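Local coordinates for protein DNA polymerase beta (Leishmania infantum, PDB 4P4M) that catalyses the template-dependent addition of deoxyribonucleotides to DNA as a family X polymerase and probably serves in base excision repair, at residues F122-D125 with E126-K130; M368-A371 with K372-N375. All coordinates share one frame; numbering follows the deposited sequence. Where two conformers were deposited one is given.

The two contacts illustrate how residues close in sequence pack against one another in two separate regions of a family X polymerase. Contact 1, the start of helix 124-130, comes first along the chain and belongs to the fingers; contact 2, an irregular run after helix 359-365, belongs to the thumb, near the C-terminus. Between them in sequence comes the palm, with its mixed sheet and the magnesium-binding Asp196 and Asp198. Their centres lie about 43 Å apart and their nearest atoms about 31 Å, so neither touches the other. Both lie away from the nucleotide- and metal-binding residues: a helix start in one region and a chain turn in another, within one polymerase.

Contact 1 of 2, residues F122-D125 with E126-K130; sequences FTVD and ELLQK
Thr123 and Glu126 meet at the start of helix 124-130, a worked example of an N-cap. Thr123 OG1 accepts the Glu126 N-H at 3.2 Å with an N-H...O angle of 157°, so the side chain takes up a backbone donor of the first turn. A chi1 of 73° sets this hydroxyl between its own backbone N and carbonyl carbon, turned to the helix start. The carbonyl of Thr123 joins in: its O receives Leu127 N at 3.2 Å and, more weakly, Glu126 N.

The side chain of Glu126 can be followed outward from the same cap. Its CB lies 3.5 Å from Thr123 OG1, and CG comes closer, to 3.2 Å, running obliquely past the hydroxyl. There the chain bends, chi2 being -59°, and the carboxylate is carried onward; Glu126 OE2 stays 5.3 Å from Asp125 OD2, so the like charges are near each other but not in contact.

One residue further along, Leu128 N bonds to Val124 O at 3.0 Å. Val124 and Leu128 project side by side in the same direction, with Val124 CG1 4.2 Å from Leu128 CG. Gln129 N continues the helical pattern by donating to Asp125 O.

The apolar side of this short helix is turned inward within the fingers. Leu127 packs on Leu101 of helix 93-101 and on Ile145 of helix 139-146, which Leu128 also touches, while Val124 rests on the loop residues Gln103 and Val104.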
loop_
_atom_site.group_PDB
_atom_site.type_symbol
_atom_site.label_atom_id
_atom_site.label_comp_id
_atom_site.label_asym_id
_atom_site.label_seq_id
_atom_site.Cartn_x
_atom_site.Cartn_y
_atom_site.Cartn_z
ATOM N N PHE A 122 13.137 -27.379 -0.366
ATOM C CA PHE A 122 13.260 -26.924 -1.754
ATOM C C PHE A 122 11.936 -26.733 -2.491
ATOM O O PHE A 122 11.924 -26.361 -3.670
ATOM C CB PHE A 122 14.210 -27.832 -2.556
ATOM C CG PHE A 122 13.794 -29.281 -2.596
ATOM C CD1 PHE A 122 14.103 -30.135 -1.548
ATOM C CD2 PHE A 122 13.106 -29.791 -3.689
ATOM C CE1 PHE A 122 13.722 -31.474 -1.583
ATOM C CE2 PHE A 122 12.724 -31.130 -3.734
ATOM C CZ PHE A 122 13.034 -31.971 -2.681
ATOM N N THR A 123 10.819 -26.970 -1.808
ATOM C CA THR A 123 9.512 -26.724 -2.418
ATOM C C THR A 123 8.594 -25.976 -1.469
ATOM O O THR A 123 8.730 -26.084 -0.249
ATOM C CB THR A 123 8.788 -28.033 -2.836
ATOM O OG1 THR A 123 8.306 -28.707 -1.668
ATOM C CG2 THR A 123 9.716 -28.953 -3.618
ATOM N N VAL A 124 7.655 -25.228 -2.042
ATOM C CA VAL A 124 6.657 -24.503 -1.267
ATOM C C VAL A 124 5.844 -25.454 -0.390
ATOM O O VAL A 124 5.533 -25.132 0.752
ATOM C CB VAL A 124 5.709 -23.709 -2.187
ATOM C CG1 VAL A 124 4.532 -23.142 -1.399
ATOM C CG2 VAL A 124 6.470 -22.589 -2.898
ATOM N N ASP A 125 5.514 -26.624 -0.942
ATOM C CA ASP A 125 4.706 -27.639 -0.258
ATOM C C ASP A 125 5.366 -28.084 1.046
ATOM O O ASP A 125 4.693 -28.285 2.062
ATOM C CB ASP A 125 4.503 -28.848 -1.192
ATOM C CG ASP A 125 3.378 -29.779 -0.738
ATOM O OD1 ASP A 125 2.457 -29.315 -0.028
ATOM O OD2 ASP A 125 3.413 -30.982 -1.111
ATOM N N GLU A 126 6.685 -28.255 1.009
ATOM C CA GLU A 126 7.446 -28.634 2.196
ATOM C C GLU A 126 7.511 -27.496 3.215
ATOM O O GLU A 126 7.420 -27.728 4.420
ATOM C CB GLU A 126 8.862 -29.072 1.812
ATOM C CG GLU A 126 8.909 -30.379 1.033
ATOM C CD GLU A 126 8.287 -31.542 1.793
ATOM O OE1 GLU A 126 8.157 -31.451 3.035
ATOM O OE2 GLU A 126 7.926 -32.548 1.143
ATOM N N LEU A 127 7.665 -26.269 2.727
ATOM C CA LEU A 127 7.645 -25.101 3.615
ATOM C C LEU A 127 6.335 -25.014 4.396
ATOM O O LEU A 127 6.351 -24.771 5.601
ATOM C CB LEU A 127 7.892 -23.809 2.840
ATOM C CG LEU A 127 7.853 -22.495 3.648
ATOM C CD1 LEU A 127 8.848 -22.538 4.816
ATOM C CD2 LEU A 127 8.150 -21.310 2.750
ATOM N N LEU A 128 5.209 -25.221 3.715
ATOM C CA LEU A 128 3.900 -25.136 4.369
ATOM C C LEU A 128 3.738 -26.196 5.457
ATOM O O LEU A 128 3.314 -25.897 6.574
ATOM C CB LEU A 128 2.761 -25.281 3.354
ATOM C CG LEU A 128 2.708 -24.363 2.127
ATOM C CD1 LEU A 128 1.403 -24.582 1.364
ATOM C CD2 LEU A 128 2.857 -22.904 2.510
ATOM N N GLN A 129 4.071 -27.437 5.114
ATOM C CA GLN A 129 3.895 -28.552 6.050
ATOM C C GLN A 129 4.833 -28.421 7.251
ATOM O O GLN A 129 4.494 -28.873 8.347
ATOM C CB GLN A 129 4.044 -29.924 5.353
ATOM C CG GLN A 129 3.917 -31.176 6.270
ATOM C CD GLN A 129 2.474 -31.661 6.487
ATOM O OE1 GLN A 129 1.518 -30.985 6.121
ATOM N NE2 GLN A 129 2.325 -32.840 7.094
ATOM N N LYS A 130 5.981 -27.772 7.070
ATOM C CA LYS A 130 6.984 -27.669 8.138
ATOM C C LYS A 130 7.092 -26.339 8.896
ATOM O O LYS A 130 7.736 -26.283 9.942
ATOM C CB LYS A 130 8.373 -28.034 7.597
ATOM C CG LYS A 130 8.515 -29.484 7.163
ATOM C CD LYS A 130 9.898 -29.751 6.592
ATOM C CE LYS A 130 10.018 -31.184 6.098
ATOM N NZ LYS A 130 9.721 -32.164 7.177
#

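Contact 2 of 2, residues M368-A371 with K372-N375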
loop_
_atom_site.group_PDB
_atom_site.type_symbol
_atom_site.label_atom_id
_atom_site.label_comp_id
_atom_site.label_asym_id
_atom_site.label_seq_id
_atom_site.Cartn_x
_atom_site.Cartn_y
_atom_site.Cartn_z
ATOM N N MET A 368 3.452 16.482 -19.328
ATOM C CA MET A 368 2.977 15.186 -19.813
ATOM C C MET A 368 1.483 15.232 -20.095
ATOM O O MET A 368 0.731 15.816 -19.327
ATOM C CB MET A 368 3.216 14.097 -18.760
ATOM C CG MET A 368 4.651 13.944 -18.304
ATOM S SD MET A 368 4.762 12.807 -16.899
ATOM C CE MET A 368 4.045 11.308 -17.578
ATOM N N PRO A 369 1.040 14.580 -21.181
ATOM C CA PRO A 369 -0.394 14.510 -21.493
ATOM C C PRO A 369 -1.155 13.773 -20.398
ATOM O O PRO A 369 -0.702 12.712 -19.972
ATOM C CB PRO A 369 -0.441 13.664 -22.773
ATOM C CG PRO A 369 0.950 13.642 -23.292
ATOM C CD PRO A 369 1.854 13.792 -22.121
ATOM N N TYR A 370 -2.296 14.303 -19.969
ATOM C CA TYR A 370 -3.115 13.624 -18.967
ATOM C C TYR A 370 -3.497 12.221 -19.428
ATOM O O TYR A 370 -3.852 12.021 -20.591
ATOM C CB TYR A 370 -4.390 14.418 -18.644
ATOM C CG TYR A 370 -5.258 13.702 -17.636
ATOM C CD1 TYR A 370 -4.939 13.721 -16.279
ATOM C CD2 TYR A 370 -6.370 12.968 -18.039
ATOM C CE1 TYR A 370 -5.712 13.043 -15.354
ATOM C CE2 TYR A 370 -7.154 12.293 -17.123
ATOM C CZ TYR A 370 -6.822 12.329 -15.782
ATOM O OH TYR A 370 -7.601 11.649 -14.873
ATOM N N ALA A 371 -3.431 11.257 -18.513
ATOM C CA ALA A 371 -3.909 9.900 -18.783
ATOM C C ALA A 371 -4.926 9.495 -17.722
ATOM O O ALA A 371 -4.669 9.649 -16.524
ATOM C CB ALA A 371 -2.743 8.918 -18.802
ATOM N N LYS A 372 -6.083 8.996 -18.145
ATOM C CA LYS A 372 -7.060 8.458 -17.186
ATOM C C LYS A 372 -6.441 7.259 -16.464
ATOM O O LYS A 372 -5.575 6.595 -17.017
ATOM C CB LYS A 372 -8.328 8.002 -17.903
ATOM C CG LYS A 372 -9.131 9.115 -18.580
ATOM C CD LYS A 372 -10.190 8.509 -19.494
ATOM C CE LYS A 372 -11.113 9.572 -20.074
ATOM N NZ LYS A 372 -11.997 10.170 -19.031
ATOM N N PRO A 373 -6.887 6.971 -15.229
ATOM C CA PRO A 373 -6.372 5.795 -14.504
ATOM C C PRO A 373 -6.351 4.497 -15.324
ATOM O O PRO A 373 -5.377 3.741 -15.266
ATOM C CB PRO A 373 -7.351 5.663 -13.331
ATOM C CG PRO A 373 -7.724 7.102 -13.032
ATOM C CD PRO A 373 -7.872 7.723 -14.424
ATOM N N GLU A 374 -7.410 4.237 -16.084
ATOM C CA GLU A 374 -7.485 3.010 -16.880
ATOM C C GLU A 374 -6.474 2.964 -18.025
ATOM O O GLU A 374 -6.297 1.927 -18.657
ATOM C CB GLU A 374 -8.895 2.828 -17.444
ATOM C CG GLU A 374 -9.333 3.988 -18.323
ATOM C CD GLU A 374 -10.828 4.012 -18.535
ATOM O OE1 GLU A 374 -11.493 4.912 -17.975
ATOM O OE2 GLU A 374 -11.335 3.123 -19.252
ATOM N N ASN A 375 -5.823 4.088 -18.301
ATOM C CA ASN A 375 -4.768 4.132 -19.305
ATOM C C ASN A 375 -3.371 4.287 -18.698
ATOM O O ASN A 375 -2.447 4.788 -19.344
ATOM C CB ASN A 375 -5.047 5.251 -20.320
ATOM C CG ASN A 375 -6.349 5.036 -21.077
ATOM O OD1 ASN A 375 -7.175 5.945 -21.202
ATOM N ND2 ASN A 375 -6.538 3.823 -21.580
#
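In the loop that follows helix 359-365 in the thumb, an extended run leads into a 3-10 segment at 373-374, and the ring of Tyr370 lies alongside the backbone of Lys372. The contact is one of van der Waals packing, with no hydrogen bond between 368-371 and 372-375. With CG anti to the backbone N (chi1 178°), Tyr370 sends its ring along the chain, and Tyr370 CE2 approaches Lys372 N obliquely to 3.6 Å. The aliphatic beginning of the lysine also takes part: Lys372 CG is 4.0 Å from Tyr370 CE2. Farther out, the phenol oxygen of Tyr370, OH, reaches Pro373 CD at 4.0 Å, the tyrosine and proline side chains crossing at a slant.

Ala371 lies in the extended part, just before the turn. Its methyl CB is 4.2 Å from Asn375 O, an approach across the turn, and that turn is closed by a backbone bond from Asn375 N to Lys372 O at 2.8 Å. The carbonyl oxygen of Ala371 finds its partner farther along the chain, accepting a hydrogen bond from NE of Arg376.

The surface run is fastened to the thumb helices from its first half. Tyr370 sets its ring edge-to-face with Phe363 and touches Gln360, both on helix 359-365, while Met368 reaches Phe363 as well as Met299 and Ala302 on helix 293-305.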